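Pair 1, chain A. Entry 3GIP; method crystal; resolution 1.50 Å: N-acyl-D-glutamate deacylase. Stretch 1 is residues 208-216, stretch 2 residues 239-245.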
# COMPACT_ATOMS: atom_id res chain seq x y z
N ALA A 208 -0.24 -17.93 9.91
CA ALA A 208 0.72 -17.06 9.24
C ALA A 208 2.10 -17.15 9.90
O ALA A 208 3.12 -17.29 9.23
CB ALA A 208 0.22 -15.62 9.26
N ALA A 209 2.11 -17.07 11.23
CA ALA A 209 3.35 -17.12 11.99
C ALA A 209 4.15 -18.40 11.73
O ALA A 209 5.37 -18.35 11.60
CB ALA A 209 3.04 -17.00 13.48
N GLU A 210 3.45 -19.52 11.64
CA GLU A 210 4.11 -20.81 11.40
C GLU A 210 4.87 -20.82 10.08
O GLU A 210 5.86 -21.54 9.93
CB GLU A 210 3.08 -21.94 11.41
CG GLU A 210 3.67 -23.31 11.10
CD GLU A 210 4.66 -23.78 12.15
OE1 GLU A 210 5.32 -24.82 11.93
OE2 GLU A 210 4.79 -23.12 13.20
N ARG A 211 4.41 -20.02 9.13
CA ARG A 211 5.04 -19.96 7.82
C ARG A 211 5.82 -18.66 7.61
O ARG A 211 6.20 -18.32 6.49
CB ARG A 211 3.97 -20.13 6.74
CG ARG A 211 3.25 -21.46 6.89
CD ARG A 211 2.01 -21.58 6.03
NE ARG A 211 1.43 -22.92 6.17
CZ ARG A 211 0.92 -23.40 7.30
NH1 ARG A 211 0.90 -22.66 8.41
NH2 ARG A 211 0.45 -24.64 7.34
N ARG A 212 6.06 -17.96 8.72
CA ARG A 212 6.80 -16.70 8.69
C ARG A 212 6.15 -15.71 7.73
O ARG A 212 6.82 -15.06 6.93
CB ARG A 212 8.25 -16.94 8.29
CG ARG A 212 9.00 -17.86 9.24
CD ARG A 212 10.45 -18.05 8.82
NE ARG A 212 11.15 -18.99 9.68
CZ ARG A 212 10.84 -20.29 9.78
NH1 ARG A 212 9.85 -20.80 9.06
NH2 ARG A 212 11.53 -21.07 10.60
N ARG A 213 4.82 -15.60 7.81
CA ARG A 213 4.07 -14.69 6.96
C ARG A 213 3.50 -13.57 7.83
O ARG A 213 3.54 -13.65 9.06
CB ARG A 213 2.96 -15.43 6.22
CG ARG A 213 3.49 -16.53 5.29
CD ARG A 213 4.45 -16.00 4.23
NE ARG A 213 5.18 -17.07 3.57
CZ ARG A 213 4.67 -17.87 2.63
NH1 ARG A 213 3.42 -17.72 2.22
NH2 ARG A 213 5.42 -18.84 2.12
N LEU A 214 2.96 -12.54 7.20
CA LEU A 214 2.46 -11.37 7.92
C LEU A 214 0.98 -11.24 8.23
O LEU A 214 0.12 -11.89 7.64
CB LEU A 214 2.84 -10.10 7.16
CG LEU A 214 4.29 -9.67 7.00
CD1 LEU A 214 4.39 -8.72 5.82
CD2 LEU A 214 4.77 -8.99 8.27
N HIS A 215 0.72 -10.36 9.20
CA HIS A 215 -0.63 -9.97 9.56
C HIS A 215 -0.53 -8.46 9.42
O HIS A 215 0.17 -7.82 10.22
CB HIS A 215 -1.02 -10.25 11.01
CG HIS A 215 -2.30 -9.57 11.41
ND1 HIS A 215 -2.58 -9.23 12.72
CD2 HIS A 215 -3.35 -9.16 10.67
CE1 HIS A 215 -3.76 -8.63 12.76
NE2 HIS A 215 -4.25 -8.58 11.54
N THR A 216 -1.17 -7.88 8.41
CA THR A 216 -1.15 -6.43 8.25
C THR A 216 -2.55 -6.02 8.70
O THR A 216 -3.51 -6.76 8.49
CB THR A 216 -0.91 -6.00 6.79
OG1 THR A 216 -2.02 -6.40 5.97
CG2 THR A 216 0.37 -6.63 6.26
N GLY A 239 1.28 -12.78 21.37
CA GLY A 239 0.83 -14.11 21.73
C GLY A 239 1.17 -15.19 20.71
O GLY A 239 1.45 -16.32 21.08
N THR A 240 1.15 -14.83 19.43
CA THR A 240 1.43 -15.80 18.37
C THR A 240 2.81 -15.68 17.74
O THR A 240 3.28 -16.61 17.09
CB THR A 240 0.41 -15.67 17.22
OG1 THR A 240 0.57 -14.40 16.58
CG2 THR A 240 -1.01 -15.79 17.76
N GLY A 241 3.46 -14.54 17.93
CA GLY A 241 4.78 -14.33 17.35
C GLY A 241 4.68 -13.95 15.88
O GLY A 241 5.69 -13.88 15.17
N CYS A 242 3.47 -13.68 15.41
CA CYS A 242 3.25 -13.32 14.02
C CYS A 242 3.73 -11.91 13.69
O CYS A 242 3.36 -10.95 14.37
CB CYS A 242 1.76 -13.43 13.68
SG CYS A 242 1.39 -13.31 11.92
N ALA A 243 4.57 -11.79 12.67
CA ALA A 243 5.07 -10.49 12.24
C ALA A 243 3.83 -9.64 11.96
O ALA A 243 2.87 -10.10 11.34
CB ALA A 243 5.92 -10.64 10.98
N THR A 244 3.87 -8.38 12.40
CA THR A 244 2.72 -7.49 12.26
C THR A 244 3.03 -6.15 11.63
O THR A 244 4.10 -5.59 11.84
CB THR A 244 2.11 -7.23 13.66
OG1 THR A 244 1.76 -8.49 14.26
CG2 THR A 244 0.88 -6.35 13.57
N VAL A 245 2.08 -5.63 10.86
CA VAL A 245 2.22 -4.32 10.23
C VAL A 245 0.96 -3.52 10.52
O VAL A 245 -0.15 -3.99 10.28
CB VAL A 245 2.38 -4.42 8.69
CG1 VAL A 245 2.37 -3.03 8.08
CG2 VAL A 245 3.67 -5.14 8.34
O HOH W 1 6.79 -15.86 12.69
O HOH W 2 5.29 -14.10 11.16
O HOH W 3 -0.80 -9.12 14.92

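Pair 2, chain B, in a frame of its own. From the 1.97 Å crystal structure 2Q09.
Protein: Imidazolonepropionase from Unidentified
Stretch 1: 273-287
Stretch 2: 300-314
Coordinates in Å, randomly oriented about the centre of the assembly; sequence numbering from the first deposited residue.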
# COMPACT_ATOMS: atom_id res chain seq x y z
N GLY B 273 19.65 2.02 11.43
CA GLY B 273 18.77 1.89 10.28
C GLY B 273 17.96 3.15 10.08
O GLY B 273 17.80 3.63 8.96
N ILE B 274 17.45 3.70 11.17
CA ILE B 274 16.66 4.92 11.11
C ILE B 274 17.48 6.04 10.49
O ILE B 274 16.97 6.81 9.67
CB ILE B 274 16.17 5.34 12.52
CG1 ILE B 274 15.17 4.31 13.04
CG2 ILE B 274 15.56 6.73 12.47
CD1 ILE B 274 14.59 4.63 14.40
N GLN B 275 18.75 6.12 10.87
CA GLN B 275 19.64 7.14 10.34
C GLN B 275 19.81 6.95 8.83
O GLN B 275 19.88 7.92 8.08
CB GLN B 275 21.01 7.07 11.03
CG GLN B 275 20.97 7.16 12.55
CD GLN B 275 19.96 8.17 13.06
OE1 GLN B 275 19.79 9.25 12.49
NE2 GLN B 275 19.29 7.82 14.15
N ALA B 276 19.87 5.69 8.40
CA ALA B 276 20.03 5.38 6.98
C ALA B 276 18.78 5.78 6.22
O ALA B 276 18.87 6.35 5.14
CB ALA B 276 20.29 3.88 6.81
N LEU B 277 17.62 5.48 6.79
CA LEU B 277 16.36 5.83 6.14
C LEU B 277 16.24 7.34 5.98
O LEU B 277 15.87 7.83 4.92
CB LEU B 277 15.17 5.30 6.96
CG LEU B 277 15.15 3.79 7.23
CD1 LEU B 277 13.78 3.39 7.74
CD2 LEU B 277 15.49 3.03 5.96
N ALA B 278 16.57 8.08 7.03
CA ALA B 278 16.49 9.54 7.01
C ALA B 278 17.37 10.12 5.91
O ALA B 278 16.97 11.03 5.19
CB ALA B 278 16.90 10.11 8.36
N HIS B 279 18.58 9.58 5.79
CA HIS B 279 19.54 10.04 4.81
C HIS B 279 19.18 9.72 3.36
O HIS B 279 19.40 10.53 2.47
CB HIS B 279 20.92 9.46 5.14
CG HIS B 279 21.99 9.91 4.20
ND1 HIS B 279 22.39 11.23 4.11
CD2 HIS B 279 22.72 9.23 3.29
CE1 HIS B 279 23.33 11.34 3.19
NE2 HIS B 279 23.55 10.14 2.67
N ARG B 280 18.64 8.52 3.12
CA ARG B 280 18.29 8.11 1.77
C ARG B 280 16.84 8.43 1.39
O ARG B 280 16.36 8.03 0.34
CB ARG B 280 18.56 6.61 1.59
CG ARG B 280 20.02 6.20 1.79
CD ARG B 280 20.94 6.97 0.86
NE ARG B 280 20.60 6.79 -0.54
CZ ARG B 280 21.01 5.77 -1.29
NH1 ARG B 280 21.79 4.83 -0.78
NH2 ARG B 280 20.63 5.68 -2.56
N GLY B 281 16.15 9.15 2.26
CA GLY B 281 14.76 9.52 2.00
C GLY B 281 13.82 8.35 1.78
O GLY B 281 12.90 8.43 0.97
N VAL B 282 14.05 7.26 2.51
CA VAL B 282 13.21 6.07 2.39
C VAL B 282 11.97 6.27 3.27
O VAL B 282 12.05 6.87 4.34
CB VAL B 282 14.00 4.81 2.85
CG1 VAL B 282 13.13 3.57 2.74
CG2 VAL B 282 15.26 4.66 2.01
N VAL B 283 10.83 5.77 2.82
CA VAL B 283 9.61 5.90 3.60
C VAL B 283 9.47 4.68 4.51
O VAL B 283 9.76 3.55 4.09
CB VAL B 283 8.36 5.99 2.70
CG1 VAL B 283 7.09 5.98 3.56
CG2 VAL B 283 8.40 7.27 1.88
N ALA B 284 9.06 4.90 5.75
CA ALA B 284 8.87 3.80 6.69
C ALA B 284 7.37 3.48 6.67
O ALA B 284 6.54 4.33 7.02
CB ALA B 284 9.31 4.21 8.10
N THR B 285 7.02 2.27 6.27
CA THR B 285 5.62 1.90 6.21
C THR B 285 5.18 1.08 7.42
O THR B 285 5.69 -0.00 7.68
CB THR B 285 5.30 1.11 4.92
OG1 THR B 285 5.64 1.91 3.78
CG2 THR B 285 3.80 0.77 4.85
N LEU B 286 4.23 1.63 8.16
CA LEU B 286 3.70 0.96 9.35
C LEU B 286 2.52 0.08 8.96
O LEU B 286 1.64 0.49 8.19
CB LEU B 286 3.27 2.01 10.37
CG LEU B 286 4.40 2.97 10.78
CD1 LEU B 286 3.85 4.03 11.73
CD2 LEU B 286 5.53 2.18 11.46
N LEU B 287 2.49 -1.13 9.51
CA LEU B 287 1.43 -2.09 9.21
C LEU B 287 0.85 -2.54 10.54
O LEU B 287 1.14 -3.64 11.03
CB LEU B 287 2.04 -3.27 8.44
CG LEU B 287 2.75 -2.83 7.15
CD1 LEU B 287 3.50 -4.01 6.55
CD2 LEU B 287 1.73 -2.30 6.15
N PRO B 300 6.91 -0.75 16.67
CA PRO B 300 7.87 -0.15 15.75
C PRO B 300 8.37 1.12 16.44
O PRO B 300 7.66 1.73 17.23
CB PRO B 300 7.03 0.18 14.51
CG PRO B 300 5.93 -0.82 14.56
CD PRO B 300 5.58 -0.84 16.05
N PRO B 301 9.63 1.52 16.19
CA PRO B 301 10.19 2.73 16.82
C PRO B 301 9.62 4.05 16.29
O PRO B 301 10.34 4.88 15.73
CB PRO B 301 11.68 2.58 16.54
CG PRO B 301 11.68 2.00 15.16
CD PRO B 301 10.60 0.93 15.26
N VAL B 302 8.32 4.24 16.50
CA VAL B 302 7.61 5.44 16.04
C VAL B 302 8.23 6.74 16.57
O VAL B 302 8.50 7.68 15.81
CB VAL B 302 6.12 5.40 16.44
CG1 VAL B 302 5.45 6.73 16.15
CG2 VAL B 302 5.41 4.29 15.67
N VAL B 303 8.45 6.80 17.88
CA VAL B 303 9.02 8.00 18.47
C VAL B 303 10.36 8.34 17.82
O VAL B 303 10.59 9.48 17.43
CB VAL B 303 9.22 7.82 20.00
CG1 VAL B 303 9.97 9.01 20.58
CG2 VAL B 303 7.86 7.69 20.68
N ALA B 304 11.24 7.35 17.69
CA ALA B 304 12.54 7.58 17.07
C ALA B 304 12.43 7.98 15.60
O ALA B 304 13.17 8.85 15.13
CB ALA B 304 13.42 6.34 17.21
N LEU B 305 11.50 7.36 14.88
CA LEU B 305 11.31 7.69 13.47
C LEU B 305 10.86 9.15 13.36
O LEU B 305 11.28 9.87 12.45
CB LEU B 305 10.26 6.79 12.83
CG LEU B 305 10.67 5.34 12.55
CD1 LEU B 305 9.44 4.55 12.11
CD2 LEU B 305 11.75 5.31 11.45
N ARG B 306 10.00 9.57 14.27
CA ARG B 306 9.54 10.94 14.26
C ARG B 306 10.69 11.89 14.54
O ARG B 306 10.88 12.88 13.83
CB ARG B 306 8.43 11.16 15.30
CG ARG B 306 7.05 10.95 14.75
CD ARG B 306 6.03 11.74 15.56
NE ARG B 306 5.85 11.18 16.90
CZ ARG B 306 4.78 10.48 17.27
NH1 ARG B 306 3.80 10.25 16.41
NH2 ARG B 306 4.70 10.01 18.51
N LYS B 307 11.47 11.59 15.59
CA LYS B 307 12.60 12.45 15.93
C LYS B 307 13.56 12.61 14.77
O LYS B 307 14.15 13.68 14.60
CB LYS B 307 13.35 11.87 17.13
CG LYS B 307 12.59 11.98 18.43
CD LYS B 307 13.37 11.35 19.56
CE LYS B 307 12.65 11.52 20.88
NZ LYS B 307 13.30 10.74 21.97
N ALA B 308 13.72 11.56 13.96
CA ALA B 308 14.62 11.60 12.81
C ALA B 308 13.96 12.18 11.56
O ALA B 308 14.60 12.32 10.53
CB ALA B 308 15.17 10.21 12.52
N GLY B 309 12.67 12.49 11.66
CA GLY B 309 11.98 13.06 10.51
C GLY B 309 11.70 12.09 9.38
O GLY B 309 11.47 12.51 8.24
N VAL B 310 11.70 10.80 9.67
CA VAL B 310 11.43 9.81 8.63
C VAL B 310 9.93 9.76 8.39
O VAL B 310 9.15 9.52 9.31
CB VAL B 310 11.91 8.41 9.04
CG1 VAL B 310 11.52 7.38 7.99
CG2 VAL B 310 13.42 8.41 9.20
N PRO B 311 9.49 10.02 7.15
CA PRO B 311 8.06 9.99 6.84
C PRO B 311 7.49 8.59 7.04
O PRO B 311 8.10 7.60 6.64
CB PRO B 311 8.01 10.44 5.38
CG PRO B 311 9.33 9.98 4.83
CD PRO B 311 10.29 10.33 5.95
N MSE B 312 6.33 8.50 7.68
CA MSE B 312 5.72 7.21 7.95
C MSE B 312 4.41 7.03 7.21
O MSE B 312 3.47 7.82 7.36
CB MSE B 312 5.47 7.04 9.45
CG MSE B 312 6.71 7.25 10.33
SE MSE B 312 6.22 7.11 12.21
CE MSE B 312 5.34 8.80 12.42
N ALA B 313 4.35 5.99 6.39
CA ALA B 313 3.12 5.69 5.66
C ALA B 313 2.37 4.66 6.50
O ALA B 313 2.97 4.00 7.36
CB ALA B 313 3.45 5.11 4.28
N VAL B 314 1.07 4.55 6.28
CA VAL B 314 0.25 3.58 6.99
C VAL B 314 -0.48 2.77 5.92
O VAL B 314 -1.03 3.35 4.98
CB VAL B 314 -0.79 4.26 7.90
CG1 VAL B 314 -1.75 3.21 8.46
CG2 VAL B 314 -0.09 4.98 9.05

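The sharpest difference sits where His A215 of pair 1 falls on Ala B284 of pair 2. Ala B284 is a bare methyl, and its CB packs against Val B310 CG1 at 3.9 Å. His A215 starts from the same backbone position and carries its imidazole away from the other stretch: its CB lies 4.0 Å from Cys A242 SG, and a water bridges the strands beside it, 2.8 Å from His A215 ND1 and 2.7 Å from Thr A244 OG1. The position matching Thr A244 is Met B312, a selenomethionine. At these two matched positions pair 1 thus places polar side chains joined by a water, and pair 2 apolar ones.

The backbone beneath is nearly the same: 14 central residues superpose with an RMSD of 0.6 Å. In both pairs each stretch runs from a helix through a turn into a strand, and the two strands lie parallel, their directions 23° apart in pair 1 and 33° in pair 2. The same ladder joins them. His A215 N donates to Ala A243 O and Val A245 N to His A215 O, both at 3.0 Å; Ala B284 N donates to Pro B311 O at 3.0 Å and Ala B313 N to Ala B284 O at 2.8 Å. Pro B311 contributes only its O to the ladder, so its missing N-H costs no rung; Ala A243 N, likewise unused across the strands, gives its hydrogen to a water 2.9 Å away that also donates to Arg A213 O at 2.8 Å.

The turns show the rule for leaving a helix. Gly A241 and Gly B309 coincide, both with positive phi, a conformation that favours glycine. At the other turn Arg A212 takes phi 55° where Gly B281 takes 59°, so glycine is not obligatory there.

Next to the matched glycines, Cys A242 and Val B310 both point toward the opposing stretch. Cys A242 SG meets Ala A208 CB at 3.7 Å, while its CB meets Ala A209 CB at 3.8 Å. Val B310 uses its branches: CG2 reaches Ala B278 CB at 4.0 Å and Leu B277 CB at 4.2 Å, and CG1 turns to Ala B284.

On the sheet face of Leu A214, its CD2 spans Ala A243 CB at 3.4 Å and Val A245 CG2 at 4.0 Å. The smaller Val B283, its side-chain centre 0.6 Å from that of Leu A214, packs against Pro B311 and Ala B313, with CG2 4.1 Å from Pro B311 CG and CG1 3.8 Å from Ala B313 CB. On the second strand, bulk moves by two residues: Ala then Val in pair 1, Pro then Ala in pair 2.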